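Local coordinates for uncharacterized protein (Bacteroides ovatus, PDB 4DQA) that is of unknown function but probably binds carbohydrate, joining an N-terminal BT_3987-like domain to a concanavalin A-like lectin/glucanase domain, at residues 328-331 / 336-339; 152-157 / 311-316. All coordinates share one frame; numbering follows the deposited sequence.

Contact 1: residues 328-331 / 336-339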
loop_
_atom_site.group_PDB
_atom_site.type_symbol
_atom_site.label_atom_id
_atom_site.label_comp_id
_atom_site.label_asym_id
_atom_site.label_seq_id
_atom_site.Cartn_x
_atom_site.Cartn_y
_atom_site.Cartn_z
ATOM N N VAL A 328 4.039 16.755 -20.188
ATOM C CA VAL A 328 4.536 15.482 -19.686
ATOM C C VAL A 328 4.038 15.255 -18.269
ATOM O O VAL A 328 3.893 16.205 -17.489
ATOM C CB VAL A 328 6.074 15.505 -19.708
ATOM C CG1 VAL A 328 6.673 14.328 -18.997
ATOM C CG2 VAL A 328 6.558 15.583 -21.168
ATOM N N ILE A 329 3.725 14.003 -17.941
ATOM C CA ILE A 329 3.524 13.593 -16.548
ATOM C C ILE A 329 4.559 12.492 -16.272
ATOM O O ILE A 329 4.555 11.418 -16.924
ATOM C CB ILE A 329 2.074 13.167 -16.208
ATOM C CG1 ILE A 329 1.967 12.773 -14.740
ATOM C CG2 ILE A 329 1.569 12.050 -17.128
ATOM C CD1 ILE A 329 0.503 12.556 -14.272
ATOM N N LYS A 330 5.465 12.774 -15.337
ATOM C CA LYS A 330 6.560 11.867 -15.031
ATOM C C LYS A 330 6.111 10.867 -13.986
ATOM O O LYS A 330 5.616 11.247 -12.941
ATOM C CB LYS A 330 7.751 12.660 -14.509
ATOM C CG LYS A 330 8.148 13.786 -15.437
ATOM C CD LYS A 330 9.351 14.566 -14.910
ATOM C CE LYS A 330 10.579 13.686 -14.756
ATOM N NZ LYS A 330 11.199 13.349 -16.066
ATOM N N ASP A 331 6.287 9.582 -14.282
ATOM C CA ASP A 331 5.812 8.579 -13.349
ATOM C C ASP A 331 6.730 8.471 -12.130
ATOM O O ASP A 331 7.833 9.058 -12.073
ATOM C CB ASP A 331 5.625 7.235 -14.053
ATOM C CG ASP A 331 6.828 6.356 -13.942
ATOM O OD1 ASP A 331 7.946 6.834 -14.269
ATOM O OD2 ASP A 331 6.671 5.172 -13.530
ATOM N N ILE A 336 9.363 6.592 -16.814
ATOM C CA ILE A 336 8.396 6.922 -17.866
ATOM C C ILE A 336 8.023 8.393 -17.856
ATOM O O ILE A 336 7.575 8.924 -16.847
ATOM C CB ILE A 336 7.076 6.158 -17.677
ATOM C CG1 ILE A 336 7.294 4.645 -17.689
ATOM C CG2 ILE A 336 6.045 6.542 -18.767
ATOM C CD1 ILE A 336 7.952 4.162 -18.914
ATOM N N ASN A 337 8.193 9.040 -19.002
ATOM C CA ASN A 337 7.656 10.396 -19.191
ATOM C C ASN A 337 6.459 10.311 -20.097
ATOM O O ASN A 337 6.602 10.219 -21.321
ATOM C CB ASN A 337 8.724 11.262 -19.849
ATOM C CG ASN A 337 9.910 11.490 -18.959
ATOM O OD1 ASN A 337 9.763 11.680 -17.771
ATOM N ND2 ASN A 337 11.111 11.442 -19.537
ATOM N N GLY A 338 5.264 10.294 -19.524
ATOM C CA GLY A 338 4.045 10.141 -20.291
ATOM C C GLY A 338 3.571 11.470 -20.855
ATOM O O GLY A 338 3.743 12.510 -20.220
ATOM N N THR A 339 3.031 11.449 -22.054
ATOM C CA THR A 339 2.514 12.661 -22.676
ATOM C C THR A 339 1.042 12.746 -22.325
ATOM O O THR A 339 0.305 11.734 -22.379
ATOM C CB THR A 339 2.706 12.624 -24.211
ATOM O OG1 THR A 339 4.122 12.665 -24.502
ATOM C CG2 THR A 339 2.070 13.829 -24.895
HETATM O O HOH W 1 9.469 9.541 -14.564
#

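Contact 2: residues 152-157 / 311-316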
loop_
_atom_site.group_PDB
_atom_site.type_symbol
_atom_site.label_atom_id
_atom_site.label_comp_id
_atom_site.label_asym_id
_atom_site.label_seq_id
_atom_site.Cartn_x
_atom_site.Cartn_y
_atom_site.Cartn_z
ATOM N N VAL A 152 1.944 6.506 -23.114
ATOM C CA VAL A 152 3.147 5.892 -22.526
ATOM C C VAL A 152 3.968 5.121 -23.536
ATOM O O VAL A 152 3.471 4.254 -24.256
ATOM C CB VAL A 152 2.724 4.915 -21.410
ATOM C CG1 VAL A 152 3.927 4.165 -20.869
ATOM C CG2 VAL A 152 1.965 5.623 -20.321
ATOM N N LYS A 153 5.251 5.430 -23.592
ATOM C CA LYS A 153 6.172 4.662 -24.408
ATOM C C LYS A 153 7.071 3.901 -23.449
ATOM O O LYS A 153 7.776 4.500 -22.629
ATOM C CB LYS A 153 6.997 5.591 -25.289
ATOM C CG LYS A 153 7.754 4.877 -26.398
ATOM C CD LYS A 153 8.207 5.846 -27.486
ATOM N N PHE A 154 7.044 2.574 -23.528
ATOM C CA PHE A 154 7.932 1.758 -22.705
ATOM C C PHE A 154 9.292 1.671 -23.371
ATOM O O PHE A 154 9.414 1.954 -24.552
ATOM C CB PHE A 154 7.322 0.385 -22.509
ATOM C CG PHE A 154 6.188 0.396 -21.573
ATOM C CD1 PHE A 154 6.395 0.423 -20.226
ATOM C CD2 PHE A 154 4.889 0.434 -22.052
ATOM C CE1 PHE A 154 5.340 0.446 -19.346
ATOM C CE2 PHE A 154 3.854 0.451 -21.183
ATOM C CZ PHE A 154 4.077 0.457 -19.831
ATOM N N PRO A 155 10.335 1.324 -22.604
ATOM C CA PRO A 155 11.670 1.209 -23.197
ATOM C C PRO A 155 11.658 0.353 -24.451
ATOM O O PRO A 155 10.851 -0.596 -24.569
ATOM C CB PRO A 155 12.476 0.509 -22.092
ATOM C CG PRO A 155 11.841 0.917 -20.843
ATOM C CD PRO A 155 10.349 1.105 -21.147
ATOM N N VAL A 156 12.565 0.667 -25.378
ATOM C CA VAL A 156 12.648 -0.068 -26.633
ATOM C C VAL A 156 12.824 -1.551 -26.411
ATOM O O VAL A 156 13.580 -1.983 -25.538
ATOM C CB VAL A 156 13.768 0.425 -27.548
ATOM C CG1 VAL A 156 15.152 0.195 -26.915
ATOM C CG2 VAL A 156 13.682 -0.292 -28.877
ATOM N N GLY A 157 12.087 -2.321 -27.204
ATOM C CA GLY A 157 12.150 -3.762 -27.142
ATOM C C GLY A 157 11.452 -4.321 -25.932
ATOM O O GLY A 157 11.616 -5.497 -25.607
ATOM N N GLY A 311 10.463 -4.975 -11.165
ATOM C CA GLY A 311 9.325 -5.424 -11.943
ATOM C C GLY A 311 8.253 -4.381 -12.202
ATOM O O GLY A 311 7.314 -4.625 -12.960
ATOM N N LEU A 312 8.379 -3.217 -11.566
ATOM C CA LEU A 312 7.396 -2.163 -11.705
ATOM C C LEU A 312 7.813 -1.283 -12.882
ATOM O O LEU A 312 8.823 -0.576 -12.812
ATOM C CB LEU A 312 7.317 -1.361 -10.436
ATOM C CG LEU A 312 6.281 -0.268 -10.349
ATOM C CD1 LEU A 312 4.836 -0.787 -10.556
ATOM C CD2 LEU A 312 6.404 0.442 -8.993
ATOM N N ALA A 313 7.075 -1.401 -13.978
ATOM C CA ALA A 313 7.431 -0.722 -15.225
ATOM C C ALA A 313 6.839 0.676 -15.354
ATOM O O ALA A 313 7.332 1.509 -16.118
ATOM C CB ALA A 313 7.021 -1.585 -16.436
ATOM N N LEU A 314 5.759 0.935 -14.619
ATOM C CA LEU A 314 5.058 2.207 -14.694
ATOM C C LEU A 314 4.266 2.373 -13.417
ATOM O O LEU A 314 3.634 1.420 -12.955
ATOM C CB LEU A 314 4.092 2.204 -15.871
ATOM C CG LEU A 314 3.305 3.505 -16.031
ATOM C CD1 LEU A 314 4.262 4.576 -16.526
ATOM C CD2 LEU A 314 2.110 3.347 -16.951
ATOM N N TYR A 315 4.284 3.568 -12.846
ATOM C CA TYR A 315 3.523 3.847 -11.617
ATOM C C TYR A 315 3.077 5.279 -11.584
ATOM O O TYR A 315 3.898 6.184 -11.472
ATOM C CB TYR A 315 4.429 3.560 -10.420
ATOM C CG TYR A 315 3.783 3.577 -9.039
ATOM C CD1 TYR A 315 2.403 3.569 -8.854
ATOM C CD2 TYR A 315 4.596 3.578 -7.925
ATOM C CE1 TYR A 315 1.848 3.560 -7.558
ATOM C CE2 TYR A 315 4.068 3.585 -6.655
ATOM C CZ TYR A 315 2.702 3.529 -6.473
ATOM O OH TYR A 315 2.229 3.535 -5.184
ATOM N N TYR A 316 1.766 5.501 -11.646
ATOM C CA TYR A 316 1.210 6.809 -11.407
ATOM C C TYR A 316 0.312 6.751 -10.185
ATOM O O TYR A 316 -0.773 6.150 -10.224
ATOM C CB TYR A 316 0.382 7.289 -12.609
ATOM C CG TYR A 316 1.207 7.705 -13.808
ATOM C CD1 TYR A 316 2.018 8.834 -13.751
ATOM C CD2 TYR A 316 1.207 6.958 -14.980
ATOM C CE1 TYR A 316 2.783 9.217 -14.841
ATOM C CE2 TYR A 316 1.947 7.336 -16.078
ATOM C CZ TYR A 316 2.759 8.465 -16.001
ATOM O OH TYR A 316 3.519 8.862 -17.076
#

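Contact 1: residues 328-331 / 336-339
Ile-329 and Gly-338 form the hydrogen-bonded pair of this antiparallel hairpin: Ile-329 N gives to Gly-338 O at 2.7 Å, and Gly-338 N returns a bond to Ile-329 O at 2.9 Å. Gly-338 O also takes a CA-H...O contact from Val-328, and Ile-329 O accepts from Tyr-316 OH as well. At the turn end the grip passes to Asp-331 and Ile-336. Asp-331 N points almost straight at Ile-336 O (2.9 Å, 175° at the hydrogen), while Ile-336 N reaches Asp-331 OD1 at 2.9 Å from above the carboxylate plane. A water 3.0 Å from both Asp-331 O and Ile-336 O may donate to either, though acceptors there outnumber its protons. A short acidic residue suits this place because its two oxygens can serve several N-H groups; OD2 takes Tyr-315 N and bonds to Thr-333 OG1. On the exposed face Lys-330 and Asn-337 run side by side. The lysine chain, in one of two modelled conformers, bends at chi3 and chi4 (61° and 74°), bringing NZ to Asn-337 OD1 at 2.8 Å, tilted from the carbonyl plane. Ile-329 and Ile-336 are buried: the first packs on Ile-150 and Leu-318, the second on Val-152 and Leu-314. Strand 328-330 lies between 324-325 and 337-340 in a five-stranded antiparallel sheet, with strand 150-152 beyond 337-340 and strand 312-316 touching the buried side.

Contact 2: residues 152-157 / 311-316
Phe-154 swings its CG anti to its own carbonyl carbon (chi1 -74°), carrying the ring across to Ala-313 and Leu-314; Leu-314 in turn, in one of its two modelled conformers, has CG anti to its backbone N (chi1 180°), which extends the isobutyl group toward Val-152. The ring makes its approach through one corner, CE1, which lies 3.9 Å from Ala-313 CB and 4.1 Å from Leu-314 CB. Both carbons come to the ring obliquely. Alanine suits its position because a lone methyl gives the aromatic corner an apolar surface while letting the loop come close to the strand. Further along, in that same leucine conformer, Val-152 CG2 and Leu-314 CD2 meet tip to tip at 4.1 Å, two branched aliphatic ends filling a buried layer. Val-152 also serves its own segment: its CG1 sits 3.7 Å above one face of the Phe-154 ring, offset toward the rim. Ala-313 and Leu-314 both pair with Val-288 on strand 282-289, the arrangement of a classic beta bulge. Successive residues are thereby brought to the same side of the strand, and both can meet the one phenyl ring. Strand 312-316 belongs to the large antiparallel sheet of the lectin-like domain, whereas 152-157 is the loop that follows strand 150-152 of the five-stranded sheet, so the contact is apolar packing between layers, as in a concanavalin A-like beta sandwich. Phe-160 and Phe-264 each meet the phenyl ring edge-to-face. Phe-154 N is hydrogen-bonded to Asn-259 OD1, a polar tie for the loop amide beside this hydrophobic cluster, while Ile-266 and Ile-336 continue the apolar packing around Leu-314.

Overall arrangement
The centres of contacts 1 and 2 lie about 10 Å apart, both in the lectin-like domain and on the same side of the chain's centre. Along the sequence contact 2 closes first, bringing 152-157 against 311-316 across 153 intervening residues, and the local hairpin of contact 1 follows. Strand 312-316 is common ground: it takes part in contact 2 and also packs under the hairpin of contact 1 through Leu-314 and Tyr-316. The two contacts also touch directly, Tyr-316 OH lying 2.8 Å from Ile-329 O. Together they show C-terminal strands completing both sheets of a domain whose first strands come roughly 160 to 200 residues earlier.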